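Local coordinates for tyrosinase (Burkholderia thailandensis, PDB 5ZRD), which oxidises monophenols as a type-3 dicopper tyrosinase (monophenol monooxygenase), probably making catechol derivatives efficiently at acidic pH, at residues R150-P155 / A310-I315; V178-S183 / E210-N215; R217-G222 / F287-D292; G295-A300 / F507-G512. All coordinates share one frame; numbering follows the deposited sequence.

Contact 1 of 4, residues R150-P155 / A310-I315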
# COMPACT_ATOMS: atom_id res chain seq x y z
N ARG A 150 -29.06 -18.07 -27.96
CA ARG A 150 -28.93 -19.18 -27.02
C ARG A 150 -27.65 -19.04 -26.18
O ARG A 150 -27.62 -19.55 -25.08
CB ARG A 150 -28.96 -20.55 -27.70
CG ARG A 150 -27.82 -20.90 -28.64
CD ARG A 150 -27.53 -22.40 -28.57
NE ARG A 150 -28.68 -23.22 -28.12
CZ ARG A 150 -28.60 -24.38 -27.46
NH1 ARG A 150 -27.46 -24.78 -26.93
NH2 ARG A 150 -29.68 -25.16 -27.36
N SER A 151 -26.64 -18.34 -26.67
CA SER A 151 -25.38 -18.30 -25.97
C SER A 151 -24.45 -17.40 -26.77
O SER A 151 -24.79 -16.91 -27.86
CB SER A 151 -24.78 -19.67 -25.81
OG SER A 151 -24.67 -20.27 -27.09
N PHE A 152 -23.28 -17.18 -26.22
CA PHE A 152 -22.32 -16.33 -26.93
C PHE A 152 -20.92 -16.87 -26.64
O PHE A 152 -20.64 -17.32 -25.55
CB PHE A 152 -22.49 -14.88 -26.50
CG PHE A 152 -21.42 -13.91 -26.95
CD1 PHE A 152 -21.34 -13.52 -28.28
CD2 PHE A 152 -20.57 -13.33 -26.03
CE1 PHE A 152 -20.40 -12.59 -28.68
CE2 PHE A 152 -19.64 -12.39 -26.43
CZ PHE A 152 -19.55 -12.02 -27.75
N VAL A 153 -20.13 -16.88 -27.69
CA VAL A 153 -18.78 -17.39 -27.70
C VAL A 153 -17.89 -16.15 -27.59
O VAL A 153 -18.05 -15.20 -28.34
CB VAL A 153 -18.49 -18.17 -29.01
CG1 VAL A 153 -17.08 -18.72 -29.05
CG2 VAL A 153 -19.49 -19.30 -29.27
N LEU A 154 -16.96 -16.17 -26.68
CA LEU A 154 -16.14 -15.02 -26.44
C LEU A 154 -15.12 -14.88 -27.59
O LEU A 154 -14.46 -15.84 -27.91
CB LEU A 154 -15.44 -15.21 -25.10
CG LEU A 154 -16.35 -15.19 -23.87
CD1 LEU A 154 -15.54 -15.42 -22.60
CD2 LEU A 154 -17.10 -13.88 -23.78
N PRO A 155 -15.02 -13.69 -28.22
CA PRO A 155 -14.02 -13.47 -29.30
C PRO A 155 -12.57 -13.33 -28.81
O PRO A 155 -11.63 -13.59 -29.57
CB PRO A 155 -14.44 -12.14 -29.95
CG PRO A 155 -15.10 -11.40 -28.81
CD PRO A 155 -15.87 -12.48 -28.09
N ALA A 310 -22.67 -12.45 -16.24
CA ALA A 310 -24.09 -12.57 -16.67
C ALA A 310 -24.36 -11.75 -17.93
O ALA A 310 -25.18 -12.11 -18.76
CB ALA A 310 -24.99 -12.11 -15.57
N GLY A 311 -23.71 -10.60 -18.05
CA GLY A 311 -23.96 -9.73 -19.21
C GLY A 311 -23.52 -10.36 -20.53
O GLY A 311 -23.90 -9.87 -21.58
N MET A 312 -22.74 -11.45 -20.50
CA MET A 312 -22.27 -12.08 -21.76
C MET A 312 -23.32 -13.06 -22.26
O MET A 312 -23.20 -13.53 -23.35
CB MET A 312 -20.96 -12.84 -21.58
CG MET A 312 -19.78 -11.97 -21.21
SD MET A 312 -19.44 -10.70 -22.45
CE MET A 312 -18.11 -9.79 -21.70
N ASP A 313 -24.33 -13.37 -21.47
CA ASP A 313 -25.41 -14.24 -21.96
C ASP A 313 -26.53 -13.38 -22.55
O ASP A 313 -27.15 -12.62 -21.83
CB ASP A 313 -25.96 -15.08 -20.84
CG ASP A 313 -26.99 -16.08 -21.31
OD1 ASP A 313 -27.70 -15.83 -22.35
OD2 ASP A 313 -27.06 -17.13 -20.63
N PRO A 314 -26.83 -13.54 -23.85
CA PRO A 314 -27.87 -12.72 -24.52
C PRO A 314 -29.20 -12.64 -23.75
O PRO A 314 -29.88 -11.59 -23.88
CB PRO A 314 -28.09 -13.41 -25.88
CG PRO A 314 -26.74 -14.04 -26.17
CD PRO A 314 -26.23 -14.48 -24.82
N ILE A 315 -29.53 -13.68 -22.96
CA ILE A 315 -30.80 -13.72 -22.23
C ILE A 315 -30.80 -12.63 -21.17
O ILE A 315 -31.87 -12.20 -20.73
CB ILE A 315 -31.10 -15.10 -21.59
CG1 ILE A 315 -32.59 -15.26 -21.30
CG2 ILE A 315 -30.33 -15.34 -20.31
CD1 ILE A 315 -32.99 -16.71 -21.10
O HOH W 1 -25.66 -19.08 -22.55

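Contact 2 of 4, residues V178-S183 / E210-N215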
# COMPACT_ATOMS: atom_id res chain seq x y z
N VAL A 178 -23.03 -20.54 -20.59
CA VAL A 178 -23.94 -21.61 -20.25
C VAL A 178 -24.97 -21.16 -19.21
O VAL A 178 -24.72 -20.31 -18.42
CB VAL A 178 -23.19 -22.86 -19.73
CG1 VAL A 178 -22.22 -23.35 -20.78
CG2 VAL A 178 -22.48 -22.62 -18.40
N ARG A 179 -26.09 -21.86 -19.24
CA ARG A 179 -27.20 -21.75 -18.35
C ARG A 179 -27.34 -23.07 -17.60
O ARG A 179 -26.73 -24.08 -17.96
CB ARG A 179 -28.46 -21.47 -19.16
CG ARG A 179 -28.46 -20.10 -19.84
CD ARG A 179 -29.45 -20.02 -20.99
NE ARG A 179 -29.29 -18.77 -21.74
CZ ARG A 179 -29.86 -18.55 -22.90
NH1 ARG A 179 -30.78 -19.41 -23.33
NH2 ARG A 179 -29.51 -17.52 -23.65
N TYR A 180 -28.11 -23.02 -16.51
CA TYR A 180 -28.55 -24.21 -15.84
C TYR A 180 -28.97 -25.23 -16.90
O TYR A 180 -29.67 -24.85 -17.81
CB TYR A 180 -29.71 -23.83 -14.93
CG TYR A 180 -30.41 -24.93 -14.20
CD1 TYR A 180 -31.46 -25.63 -14.78
CD2 TYR A 180 -30.09 -25.23 -12.88
CE1 TYR A 180 -32.12 -26.65 -14.11
CE2 TYR A 180 -30.75 -26.23 -12.19
CZ TYR A 180 -31.77 -26.94 -12.80
OH TYR A 180 -32.47 -27.87 -12.09
N PRO A 181 -28.56 -26.49 -16.77
CA PRO A 181 -27.97 -27.06 -15.52
C PRO A 181 -26.45 -27.19 -15.62
O PRO A 181 -25.85 -27.93 -14.85
CB PRO A 181 -28.57 -28.47 -15.47
CG PRO A 181 -28.54 -28.85 -16.93
CD PRO A 181 -28.91 -27.58 -17.69
N LEU A 182 -25.83 -26.44 -16.52
CA LEU A 182 -24.37 -26.52 -16.76
C LEU A 182 -23.58 -25.49 -15.93
O LEU A 182 -24.11 -24.47 -15.44
CB LEU A 182 -24.10 -26.28 -18.25
CG LEU A 182 -24.71 -27.30 -19.21
CD1 LEU A 182 -24.19 -27.09 -20.64
CD2 LEU A 182 -24.39 -28.71 -18.75
N SER A 183 -22.28 -25.79 -15.81
CA SER A 183 -21.30 -24.95 -15.18
C SER A 183 -20.32 -24.37 -16.20
O SER A 183 -19.86 -25.06 -17.15
CB SER A 183 -20.58 -25.73 -14.13
OG SER A 183 -19.73 -24.89 -13.38
N GLU A 210 -35.19 -28.92 -21.12
CA GLU A 210 -36.37 -29.35 -20.32
C GLU A 210 -36.13 -29.05 -18.84
O GLU A 210 -37.02 -28.49 -18.17
CB GLU A 210 -36.72 -30.83 -20.54
CG GLU A 210 -37.28 -31.10 -21.94
CD GLU A 210 -37.42 -32.57 -22.34
OE1 GLU A 210 -37.49 -33.43 -21.44
OE2 GLU A 210 -37.46 -32.84 -23.55
N LEU A 211 -34.95 -29.41 -18.34
CA LEU A 211 -34.62 -29.15 -16.95
C LEU A 211 -34.69 -27.64 -16.66
O LEU A 211 -35.20 -27.22 -15.59
CB LEU A 211 -33.23 -29.71 -16.65
CG LEU A 211 -33.14 -31.23 -16.50
CD1 LEU A 211 -31.69 -31.66 -16.36
CD2 LEU A 211 -33.94 -31.72 -15.30
N LEU A 212 -34.17 -26.83 -17.58
CA LEU A 212 -34.13 -25.40 -17.34
C LEU A 212 -35.57 -24.89 -17.32
O LEU A 212 -35.96 -24.12 -16.46
CB LEU A 212 -33.27 -24.73 -18.42
CG LEU A 212 -33.38 -23.20 -18.53
CD1 LEU A 212 -33.03 -22.53 -17.22
CD2 LEU A 212 -32.49 -22.68 -19.61
N ASN A 213 -36.40 -25.36 -18.24
CA ASN A 213 -37.73 -24.78 -18.37
C ASN A 213 -38.53 -25.13 -17.11
O ASN A 213 -39.28 -24.32 -16.54
CB ASN A 213 -38.43 -25.20 -19.67
CG ASN A 213 -37.95 -24.38 -20.83
OD1 ASN A 213 -37.50 -23.24 -20.63
ND2 ASN A 213 -38.00 -24.94 -22.03
N SER A 214 -38.25 -26.31 -16.63
CA SER A 214 -38.95 -26.82 -15.48
C SER A 214 -38.52 -26.08 -14.20
O SER A 214 -39.35 -25.74 -13.34
CB SER A 214 -38.73 -28.31 -15.43
OG SER A 214 -38.87 -28.76 -14.12
N ASN A 215 -37.21 -25.81 -14.07
CA ASN A 215 -36.67 -24.96 -12.98
C ASN A 215 -37.30 -23.57 -13.08
O ASN A 215 -37.78 -23.05 -12.08
CB ASN A 215 -35.14 -24.89 -13.04
CG ASN A 215 -34.45 -24.30 -11.83
OD1 ASN A 215 -33.55 -23.46 -11.96
ND2 ASN A 215 -34.83 -24.73 -10.66

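Contact 3 of 4, residues R217-G222 / F287-D292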
# COMPACT_ATOMS: atom_id res chain seq x y z
N ARG A 217 -40.13 -22.79 -14.25
CA ARG A 217 -41.59 -22.85 -13.88
C ARG A 217 -41.77 -22.98 -12.36
O ARG A 217 -42.71 -22.43 -11.77
CB ARG A 217 -42.26 -24.03 -14.59
CG ARG A 217 -42.48 -23.84 -16.08
CD ARG A 217 -43.18 -25.07 -16.66
NE ARG A 217 -44.55 -25.14 -16.16
CZ ARG A 217 -45.24 -26.28 -15.98
NH1 ARG A 217 -44.81 -27.42 -16.49
NH2 ARG A 217 -46.33 -26.25 -15.23
N ALA A 218 -40.87 -23.73 -11.73
CA ALA A 218 -40.93 -24.00 -10.29
C ALA A 218 -40.63 -22.72 -9.51
O ALA A 218 -41.27 -22.43 -8.54
CB ALA A 218 -39.94 -25.08 -9.91
N TRP A 219 -39.59 -22.01 -9.91
CA TRP A 219 -39.27 -20.72 -9.31
C TRP A 219 -40.47 -19.77 -9.42
O TRP A 219 -40.84 -19.12 -8.44
CB TRP A 219 -38.05 -20.11 -9.99
CG TRP A 219 -36.73 -20.47 -9.39
CD1 TRP A 219 -35.91 -21.50 -9.75
CD2 TRP A 219 -36.02 -19.74 -8.39
NE1 TRP A 219 -34.75 -21.46 -9.04
CE2 TRP A 219 -34.78 -20.40 -8.19
CE3 TRP A 219 -36.30 -18.62 -7.61
CZ2 TRP A 219 -33.83 -19.95 -7.29
CZ3 TRP A 219 -35.36 -18.18 -6.70
CH2 TRP A 219 -34.15 -18.84 -6.53
N LEU A 220 -41.08 -19.71 -10.60
CA LEU A 220 -42.25 -18.82 -10.80
C LEU A 220 -43.44 -19.28 -9.94
O LEU A 220 -44.11 -18.46 -9.30
CB LEU A 220 -42.61 -18.79 -12.28
CG LEU A 220 -41.66 -17.97 -13.14
CD1 LEU A 220 -41.85 -18.32 -14.59
CD2 LEU A 220 -41.88 -16.49 -12.92
N LYS A 221 -43.68 -20.58 -9.92
CA LYS A 221 -44.74 -21.12 -9.10
C LYS A 221 -44.47 -20.89 -7.61
O LYS A 221 -45.35 -20.41 -6.94
CB LYS A 221 -44.90 -22.63 -9.32
CG LYS A 221 -46.21 -23.17 -8.76
CD LYS A 221 -46.46 -24.63 -9.08
CE LYS A 221 -47.80 -25.12 -8.56
NZ LYS A 221 -47.74 -26.54 -8.11
N GLY A 222 -43.27 -21.21 -7.10
CA GLY A 222 -43.04 -21.26 -5.63
C GLY A 222 -43.25 -22.67 -5.07
O GLY A 222 -43.30 -22.90 -3.85
N PHE A 287 -29.27 -22.27 -9.97
CA PHE A 287 -29.90 -22.73 -8.72
C PHE A 287 -31.25 -23.42 -9.00
O PHE A 287 -32.21 -22.83 -9.57
CB PHE A 287 -30.11 -21.54 -7.79
CG PHE A 287 -28.83 -20.94 -7.29
CD1 PHE A 287 -28.06 -20.15 -8.11
CD2 PHE A 287 -28.39 -21.19 -6.00
CE1 PHE A 287 -26.86 -19.61 -7.67
CE2 PHE A 287 -27.21 -20.61 -5.54
CZ PHE A 287 -26.45 -19.84 -6.38
N ASP A 288 -31.31 -24.69 -8.61
CA ASP A 288 -32.54 -25.49 -8.51
C ASP A 288 -33.45 -24.85 -7.50
O ASP A 288 -32.97 -24.65 -6.40
CB ASP A 288 -32.18 -26.90 -7.98
CG ASP A 288 -32.89 -28.03 -8.71
OD1 ASP A 288 -33.83 -27.81 -9.52
OD2 ASP A 288 -32.48 -29.19 -8.49
N TYR A 289 -34.73 -24.54 -7.79
CA TYR A 289 -35.62 -24.03 -6.67
C TYR A 289 -35.59 -25.03 -5.50
O TYR A 289 -35.64 -24.62 -4.32
CB TYR A 289 -37.08 -23.81 -7.06
CG TYR A 289 -37.85 -22.92 -6.10
CD1 TYR A 289 -37.45 -21.60 -5.90
CD2 TYR A 289 -38.97 -23.37 -5.40
CE1 TYR A 289 -38.14 -20.76 -5.03
CE2 TYR A 289 -39.65 -22.54 -4.51
CZ TYR A 289 -39.25 -21.22 -4.34
OH TYR A 289 -39.92 -20.35 -3.50
N GLY A 290 -35.49 -26.31 -5.84
CA GLY A 290 -35.16 -27.35 -4.87
C GLY A 290 -36.31 -27.53 -3.89
O GLY A 290 -37.47 -27.30 -4.24
N GLY A 291 -35.98 -27.91 -2.66
CA GLY A 291 -37.02 -28.12 -1.67
C GLY A 291 -36.53 -27.93 -0.24
O GLY A 291 -35.85 -26.93 0.11
N ASP A 292 -36.84 -28.98 0.53
CA ASP A 292 -36.98 -28.97 1.99
C ASP A 292 -35.69 -29.35 2.78
O ASP A 292 -35.66 -29.33 4.03
CB ASP A 292 -38.10 -29.97 2.27
CG ASP A 292 -38.62 -29.88 3.64
OD1 ASP A 292 -38.15 -29.01 4.40
OD2 ASP A 292 -39.50 -30.68 3.96

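Contact 4 of 4, residues G295-A300 / F507-G512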
# COMPACT_ATOMS: atom_id res chain seq x y z
N GLY A 295 -29.51 -28.11 3.55
CA GLY A 295 -28.63 -27.27 2.74
C GLY A 295 -28.23 -27.98 1.46
O GLY A 295 -28.45 -29.18 1.34
N GLN A 296 -27.63 -27.25 0.52
CA GLN A 296 -27.44 -27.73 -0.85
C GLN A 296 -26.39 -26.86 -1.55
O GLN A 296 -26.34 -25.64 -1.37
CB GLN A 296 -28.75 -27.66 -1.65
CG GLN A 296 -29.52 -28.97 -1.73
CD GLN A 296 -28.92 -29.97 -2.69
OE1 GLN A 296 -27.71 -30.04 -2.90
NE2 GLN A 296 -29.79 -30.77 -3.29
N ILE A 297 -25.58 -27.51 -2.38
CA ILE A 297 -24.59 -26.87 -3.22
C ILE A 297 -25.17 -26.76 -4.63
O ILE A 297 -25.58 -27.78 -5.18
CB ILE A 297 -23.31 -27.71 -3.21
CG1 ILE A 297 -22.77 -27.88 -1.79
CG2 ILE A 297 -22.26 -27.15 -4.17
CD1 ILE A 297 -22.57 -26.58 -1.06
N ALA A 298 -25.22 -25.55 -5.19
CA ALA A 298 -25.56 -25.36 -6.60
C ALA A 298 -24.27 -25.33 -7.43
O ALA A 298 -23.65 -24.24 -7.65
CB ALA A 298 -26.37 -24.09 -6.79
N GLY A 299 -23.92 -26.52 -7.95
CA GLY A 299 -22.70 -26.71 -8.76
C GLY A 299 -22.85 -26.25 -10.20
O GLY A 299 -21.84 -26.23 -10.93
N ALA A 300 -24.07 -25.87 -10.63
CA ALA A 300 -24.24 -25.29 -11.98
C ALA A 300 -23.84 -23.80 -12.00
O ALA A 300 -24.64 -22.91 -11.75
CB ALA A 300 -25.65 -25.50 -12.48
N PHE A 507 -29.75 -22.69 3.58
CA PHE A 507 -28.93 -21.99 2.60
C PHE A 507 -28.66 -22.87 1.38
O PHE A 507 -28.35 -24.06 1.52
CB PHE A 507 -27.60 -21.56 3.21
CG PHE A 507 -27.74 -20.47 4.22
CD1 PHE A 507 -27.94 -20.77 5.55
CD2 PHE A 507 -27.69 -19.14 3.83
CE1 PHE A 507 -28.07 -19.75 6.47
CE2 PHE A 507 -27.81 -18.12 4.76
CZ PHE A 507 -28.00 -18.43 6.08
N ILE A 508 -28.83 -22.30 0.20
CA ILE A 508 -28.38 -22.96 -1.00
C ILE A 508 -27.28 -22.09 -1.61
O ILE A 508 -27.56 -20.94 -1.98
CB ILE A 508 -29.55 -23.19 -1.97
CG1 ILE A 508 -30.70 -23.96 -1.30
CG2 ILE A 508 -29.07 -23.88 -3.23
CD1 ILE A 508 -31.97 -24.00 -2.14
N HIS A 509 -26.07 -22.62 -1.71
CA HIS A 509 -24.94 -21.78 -2.01
C HIS A 509 -24.00 -22.47 -3.00
O HIS A 509 -24.17 -23.63 -3.34
CB HIS A 509 -24.24 -21.40 -0.71
CG HIS A 509 -23.82 -22.59 0.06
ND1 HIS A 509 -22.57 -23.13 -0.08
CD2 HIS A 509 -24.49 -23.37 0.93
CE1 HIS A 509 -22.47 -24.19 0.70
NE2 HIS A 509 -23.64 -24.37 1.33
N ARG A 510 -23.02 -21.73 -3.49
CA ARG A 510 -22.05 -22.28 -4.45
C ARG A 510 -21.01 -23.17 -3.74
O ARG A 510 -20.36 -24.01 -4.38
CB ARG A 510 -21.36 -21.13 -5.18
CG ARG A 510 -22.31 -20.21 -5.93
CD ARG A 510 -23.03 -20.95 -7.02
NE ARG A 510 -23.46 -20.11 -8.14
CZ ARG A 510 -24.08 -20.60 -9.19
NH1 ARG A 510 -24.51 -21.86 -9.16
NH2 ARG A 510 -24.25 -19.87 -10.28
N GLY A 511 -20.82 -22.97 -2.45
CA GLY A 511 -19.74 -23.67 -1.69
C GLY A 511 -18.37 -23.55 -2.36
O GLY A 511 -17.68 -24.56 -2.53
N GLY A 512 -17.98 -22.34 -2.76
CA GLY A 512 -16.68 -22.10 -3.42
C GLY A 512 -16.68 -22.43 -4.91
O GLY A 512 -15.86 -21.89 -5.66

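Contact 1 of 4, residues R150-P155 / A310-I315
Arg150 opens the contact through its backbone, not its guanidinium: its carbonyl O accepts a hydrogen bond from a water 3.2 Å away, and the same water donates weakly to Asp313 OD2, so one solvent molecule bridges the two loops. Ser151 has the CA closest to Asp313, but it is Ser151 C that touches the Pro314 ring, 3.9 Å from Pro314 CD. Phe152 carries more. With CG anti to the backbone N (chi1 170°), its CB sits 3.5 Å from Met312 O and 4.1 Å from Pro314 CD, which places the start of the side chain between carbonyl and proline. Farther out, Phe152 CE2 lies 4.3 Å from Met312 SD, a Met-aromatic contact in which the sulfur stands oblique to the ring, 71° off its normal. Leu154 meets the same sulfur, its CD2 4.2 Å from Met312 SD; the two side chains cross at about a right angle, and the methionine chain is bent at chi2. Asp313 OD1, also salt-bridged to Arg179, accepts from Ile315 N at 2.9 Å, the donor lying above the carboxylate plane; this capping bond closes the turn into helix 315-334, which bears the copper ligand His320. Phe51 of helix 50-57 touches Phe152, Leu154 and Met312, Phe50 meets the Phe152 ring edge-to-face, and Trp36 and Gln40 of helix 27-41 pack on Pro314.

Contact 2 of 4, residues V178-S183 / E210-N215
A loop of the tyrosinase central domain is laid here against helix 205-221, with the Tyr180 ring as its main point of purchase. Tyr180 has CG anti to the backbone N (chi1 175°), which swings the ring out to the helix surface. There the amide group of Asn215 stacks on one face, the ring and amide planes only 17° apart, while Asn215 CB comes 3.7 Å from Tyr180 CE1. The opposite face is taken by the next residue of its own loop, Pro181, whose CB stands above the ring centre; the peptide bond before this proline is cis, and the ring is thus held between amide and pyrrolidine. Its edge meets the helix backbone: Tyr180 CE1 is 3.5 Å from Leu211 O, and Tyr180 CD1 is 3.7 Å from Leu212 CA, so the ring is bounded in its plane as well as over both faces. Leu211 also reaches back to the proline, with CD1 4.3 Å from Pro181 CG. One residue earlier in the loop, Arg179 CB lies 4.2 Å from Leu212 CD2, while its guanidinium leaves to pair with Asp313 and to donate to the carbonyls of Leu133 and Leu149. Leu212, with CG anti to the backbone N, folds its branches round the carbonyl of the tyrosine, Leu212 CB lying 3.7 Å from Tyr180 O.

Contact 3 of 4, residues R217-G222 / F287-D292
Trp219 offers one indole face to Tyr289, whose CD1 edge points down on it: Tyr289 CD1 is 3.4 Å from Trp219 CD2, over the centre of the bicycle. The planes stand at 63° and the centroids of the tyrosine ring and the five-membered ring are 4.9 Å apart, which makes this a T-shaped (edge-to-face) pair. Beside it, Tyr289 CB sits over the five-membered ring, 3.9 Å from its centroid and 18° off the normal, a CH-pi contact, so both the methylene and the ring edge of one tyrosine rest on the same indole face. The rotation of the indole is fixed by a polar contact at its rim. Trp219 NE1 donates to Phe287 O at 2.9 Å with an angle of 160° at the hydrogen; the acceptor lies near the indole plane, but the donor stands above the carbonyl plane. Tyr289, with CG anti to its backbone N, runs on along the end of the helix. One ring face receives Ala218 O, and Tyr289 CE2 comes 3.6 Å from Gly222 C. Gly222, the first residue past the helix, leaves it with positive phi, a conformation suited to glycine. The tyrosine hydroxyl is bonded to Tyr460 and His463, of which His463 also meets Trp219 edge-to-face. The contact thus joins the C-terminal end of helix 205-221 to the loop after helix 274-285, with Ala283 of that helix and Ile442 of strand 441-450 touching the indole.

Contact 4 of 4, residues G295-A300 / F507-G512
Arg510 NH1 donates twice, 2.9 Å to Ala298 O and 2.8 Å to Ala300 O, so a single guanidinium nitrogen clasps two carbonyls of the loop that follows strand 295-297. Both bonds are bent, with angles of 144° and 141° at the hydrogen, and the nitrogen stands above each carbonyl plane. A bend at chi2 turns the chain back to reach them. The charge has further partners: NE forms a salt bridge with Glu306 and NH2 donates to Gly285 O, consistent with a buried guanidinium held firmly in one orientation. Backbone bonds come next. His509 N reaches Gln296 O at 3.1 Å, nearly along the C=O axis, and Ala298 N reaches His509 O at 2.9 Å; the bond from Gln296 N to Phe507 O is weak. These link 295-297 and 507-509 as parallel strands, their axes 7° apart, and put 295-297 at the outer edge of a mixed sheet within the chain, next to 502-509, which in turn neighbours 441-450. Of the side chains, those of Gln296 and Ile508 share one face of the sheet, Gln296 CB lying 4.1 Å from Ile508 CG2, while Ile297 and His509 occupy the other and cross obliquely. At the end of the strand pair, Ile297 CG2 packs 3.7 Å from Arg510 O, and Ala298 CB lies 3.7 Å from Arg510 NH1.

Contacts 1 and 3 are largely buried and contact 2 partly so, whereas contact 4 combines a buried arginine with an exposed strand end. Contacts 2 and 3 share helix 205-221. The Arg179–Asp313 pair ties contact 2 to contact 1, and the Phe287 ring packs on Arg510 and Ala298, joining contact 3 to contact 4. All four have a side chain about 12 to 13 Å from a copper, in the surroundings of the site. Contact 1 relies on sulfur, proline and a bridging water; contact 2 lays a loop tyrosine on a helix, contact 3 sets the edge of a loop tyrosine on a helix tryptophan, and only contact 4 uses strand pairing.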